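PDB 5IKY: oxalate biosynthetic component 1 from Burkholderia thailandensis, which produces oxalate as a bifunctional enzyme of quorum sensing-dependent oxalogenesis, combining a serine hydrolase of the alpha/beta hydrolase type with an additional lyase activity. Local coordinates for residues 268-273 with 697-702. Sequence-based numbering, arbitrary orientation.
Sequences LDLEPS and YNSDYS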
ATOM      1  N   LEU A 268      -7.012   9.488  -4.049  1.00 45.82           N
ATOM      2  CA  LEU A 268      -7.169  10.025  -2.699  1.00 48.83           C
ATOM      3  C   LEU A 268      -7.796   8.992  -1.760  1.00 51.04           C
ATOM      4  O   LEU A 268      -7.491   8.960  -0.568  1.00 58.89           O
ATOM      5  CB  LEU A 268      -8.019  11.295  -2.719  1.00 48.00           C
ATOM      6  CG  LEU A 268      -7.415  12.558  -3.334  1.00 53.10           C
ATOM      7  CD1 LEU A 268      -8.467  13.645  -3.400  1.00 45.86           C
ATOM      8  CD2 LEU A 268      -6.205  13.033  -2.546  1.00 36.03           C
ATOM      9  N   ASP A 269      -8.673   8.153  -2.306  1.00 47.96           N
ATOM     10  CA  ASP A 269      -9.331   7.099  -1.533  1.00 47.35           C
ATOM     11  C   ASP A 269      -8.428   5.890  -1.303  1.00 49.57           C
ATOM     12  O   ASP A 269      -8.335   5.376  -0.187  1.00 48.43           O
ATOM     13  CB  ASP A 269     -10.613   6.639  -2.231  1.00 55.43           C
ATOM     14  CG  ASP A 269     -11.833   7.432  -1.805  1.00 65.26           C
ATOM     15  OD1 ASP A 269     -11.865   7.906  -0.650  1.00 77.70           O
ATOM     16  OD2 ASP A 269     -12.770   7.563  -2.622  1.00 73.94           O
ATOM     17  N   LEU A 270      -7.771   5.436  -2.366  1.00 44.93           N
ATOM     18  CA  LEU A 270      -6.976   4.213  -2.321  1.00 52.51           C
ATOM     19  C   LEU A 270      -5.538   4.459  -1.867  1.00 64.48           C
ATOM     20  O   LEU A 270      -4.901   3.571  -1.297  1.00 61.68           O
ATOM     21  CB  LEU A 270      -6.977   3.541  -3.696  1.00 46.32           C
ATOM     22  CG  LEU A 270      -8.317   3.000  -4.201  1.00 52.89           C
ATOM     23  CD1 LEU A 270      -8.193   2.508  -5.633  1.00 39.33           C
ATOM     24  CD2 LEU A 270      -8.799   1.880  -3.305  1.00 39.99           C
ATOM     25  N   GLU A 271      -5.029   5.658  -2.132  1.00 48.31           N
ATOM     26  CA  GLU A 271      -3.649   6.002  -1.793  1.00 45.12           C
ATOM     27  C   GLU A 271      -3.561   7.383  -1.138  1.00 43.15           C
ATOM     28  O   GLU A 271      -3.004   8.309  -1.723  1.00 48.41           O
ATOM     29  CB  GLU A 271      -2.770   5.963  -3.046  1.00 40.34           C
ATOM     30  CG  GLU A 271      -2.847   4.660  -3.838  1.00 47.85           C
ATOM     31  CD  GLU A 271      -2.080   3.524  -3.183  1.00 56.56           C
ATOM     32  OE1 GLU A 271      -1.243   3.795  -2.296  1.00 69.41           O
ATOM     33  OE2 GLU A 271      -2.317   2.357  -3.557  1.00 66.77           O
ATOM     34  N   PRO A 272      -4.097   7.515   0.088  1.00 56.74           N
ATOM     35  CA  PRO A 272      -4.269   8.808   0.768  1.00 40.36           C
ATOM     36  C   PRO A 272      -2.975   9.590   1.002  1.00 39.27           C
ATOM     37  O   PRO A 272      -3.006  10.822   1.016  1.00 47.72           O
ATOM     38  CB  PRO A 272      -4.894   8.418   2.116  1.00 44.33           C
ATOM     39  CG  PRO A 272      -5.462   7.059   1.908  1.00 53.98           C
ATOM     40  CD  PRO A 272      -4.557   6.392   0.925  1.00 37.91           C
ATOM     41  N   SER A 273      -1.858   8.894   1.192  1.00 51.43           N
ATOM     42  CA  SER A 273      -0.603   9.561   1.527  1.00 42.38           C
ATOM     43  C   SER A 273       0.250   9.873   0.301  1.00 46.51           C
ATOM     44  O   SER A 273       1.187  10.669   0.377  1.00 49.59           O
ATOM     45  CB  SER A 273       0.202   8.710   2.511  1.00 37.21           C
ATOM     46  OG  SER A 273      -0.499   8.555   3.735  1.00 67.96           O
ATOM     47  N   TYR A 697      -7.539   2.332   7.596  1.00 55.96           N
ATOM     48  CA  TYR A 697      -7.625   1.583   6.349  1.00 54.91           C
ATOM     49  C   TYR A 697      -7.813   2.563   5.203  1.00 55.78           C
ATOM     50  O   TYR A 697      -8.345   3.655   5.398  1.00 53.30           O
ATOM     51  CB  TYR A 697      -8.790   0.589   6.361  1.00 42.98           C
ATOM     52  CG  TYR A 697      -8.558  -0.673   7.155  1.00 53.53           C
ATOM     53  CD1 TYR A 697      -7.620  -1.613   6.747  1.00 59.93           C
ATOM     54  CD2 TYR A 697      -9.299  -0.940   8.299  1.00 51.35           C
ATOM     55  CE1 TYR A 697      -7.413  -2.775   7.470  1.00 56.76           C
ATOM     56  CE2 TYR A 697      -9.101  -2.096   9.025  1.00 56.51           C
ATOM     57  CZ  TYR A 697      -8.158  -3.009   8.609  1.00 55.94           C
ATOM     58  OH  TYR A 697      -7.964  -4.160   9.338  1.00 71.86           O
ATOM     59  N   ASN A 698      -7.386   2.176   4.007  1.00 47.84           N
ATOM     60  CA  ASN A 698      -7.778   2.914   2.817  1.00 57.86           C
ATOM     61  C   ASN A 698      -9.198   2.493   2.439  1.00 57.66           C
ATOM     62  O   ASN A 698      -9.784   1.633   3.097  1.00 67.00           O
ATOM     63  CB  ASN A 698      -6.793   2.684   1.668  1.00 48.82           C
ATOM     64  CG  ASN A 698      -6.665   1.224   1.287  1.00 61.55           C
ATOM     65  OD1 ASN A 698      -7.085   0.334   2.026  1.00 67.20           O
ATOM     66  ND2 ASN A 698      -6.066   0.972   0.130  1.00 48.30           N
ATOM     67  N   SER A 699      -9.746   3.093   1.388  1.00 52.35           N
ATOM     68  CA  SER A 699     -11.173   2.977   1.089  1.00 53.35           C
ATOM     69  C   SER A 699     -11.692   1.545   0.914  1.00 60.28           C
ATOM     70  O   SER A 699     -12.830   1.255   1.284  1.00 73.14           O
ATOM     71  CB  SER A 699     -11.501   3.794  -0.163  1.00 54.14           C
ATOM     72  OG  SER A 699     -10.675   3.419  -1.251  1.00 65.93           O
ATOM     73  N   ASP A 700     -10.874   0.651   0.367  1.00 53.18           N
ATOM     74  CA  ASP A 700     -11.336  -0.713   0.109  1.00 54.68           C
ATOM     75  C   ASP A 700     -10.544  -1.775   0.875  1.00 59.97           C
ATOM     76  O   ASP A 700     -10.517  -2.945   0.483  1.00 67.14           O
ATOM     77  CB  ASP A 700     -11.291  -1.008  -1.393  1.00 48.14           C
ATOM     78  CG  ASP A 700      -9.881  -1.150  -1.919  1.00 61.08           C
ATOM     79  OD1 ASP A 700      -8.945  -0.629  -1.275  1.00 67.07           O
ATOM     80  OD2 ASP A 700      -9.701  -1.782  -2.980  1.00 75.19           O
ATOM     81  N   TYR A 701      -9.898  -1.354   1.959  1.00 53.94           N
ATOM     82  CA  TYR A 701      -9.165  -2.252   2.851  1.00 61.28           C
ATOM     83  C   TYR A 701      -8.030  -2.984   2.135  1.00 63.40           C
ATOM     84  O   TYR A 701      -7.796  -4.169   2.371  1.00 75.28           O
ATOM     85  CB  TYR A 701     -10.129  -3.256   3.497  1.00 63.26           C
ATOM     86  CG  TYR A 701     -11.246  -2.579   4.261  1.00 64.13           C
ATOM     87  CD1 TYR A 701     -11.088  -2.236   5.596  1.00 70.27           C
ATOM     88  CD2 TYR A 701     -12.450  -2.265   3.643  1.00 67.19           C
ATOM     89  CE1 TYR A 701     -12.096  -1.605   6.296  1.00 50.73           C
ATOM     90  CE2 TYR A 701     -13.466  -1.635   4.337  1.00 63.34           C
ATOM     91  CZ  TYR A 701     -13.283  -1.308   5.664  1.00 58.90           C
ATOM     92  OH  TYR A 701     -14.290  -0.684   6.363  1.00 80.59           O
ATOM     93  N   SER A 702      -7.325  -2.258   1.269  1.00 64.04           N
ATOM     94  CA  SER A 702      -6.179  -2.798   0.542  1.00 52.33           C
ATOM     95  C   SER A 702      -4.875  -2.527   1.278  1.00 53.50           C
ATOM     96  O   SER A 702      -3.858  -3.166   1.016  1.00 64.58           O
ATOM     97  CB  SER A 702      -6.095  -2.195  -0.863  1.00 47.87           C
ATOM     98  OG  SER A 702      -7.295  -2.383  -1.583  1.00 87.41           O
TER
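The backbone N of Ser699 and the side-chain amide of Asn698 reach the carbonyl oxygens of Asp269 and Leu270, the last two residues of helix 257-270, and so illustrate how the C-terminal end of a helix can be held by a loop. Ser699 N lies 3.1 Å from Asp269 O and approaches from above the carbonyl plane, 43° out of it. Asn698 ND2, 3.2 Å from Leu270 O, instead meets a lone pair in the carbonyl plane, with a nearly straight N-H...O angle of 168°. The amide is fixed on its other branch too, because Asn698 OD1 accepts hydrogen bonds from the backbone N of Ser702 (2.7 Å) and from that of Asn703. Asn698 opens a type I beta turn ending at Tyr701, in the loop between strands 696-697 and 704-705 of the cap region. The helix belongs to the TIM-barrel part, of the beta-keto acid cleavage family, which probably carries the lyase activity, and leads into barrel strand 275-278; the contact joins this part to the cap region. Around the paired carbonyls the packing is close: Asn698 CB is 3.6 Å from both Asp269 O and Leu270 O. Leu270, crossing Asp700 at about a right angle, belongs to this close part, its CD2 lying between Ser699 OG and Asp700 OD1, 3.2 Å from each. The carboxylate of Asp269 packs more loosely, with CG 4.0 Å from Ser699 CB. Pro272 forms a separate, looser flank, its CD 4.4 Å from Asn698 CB.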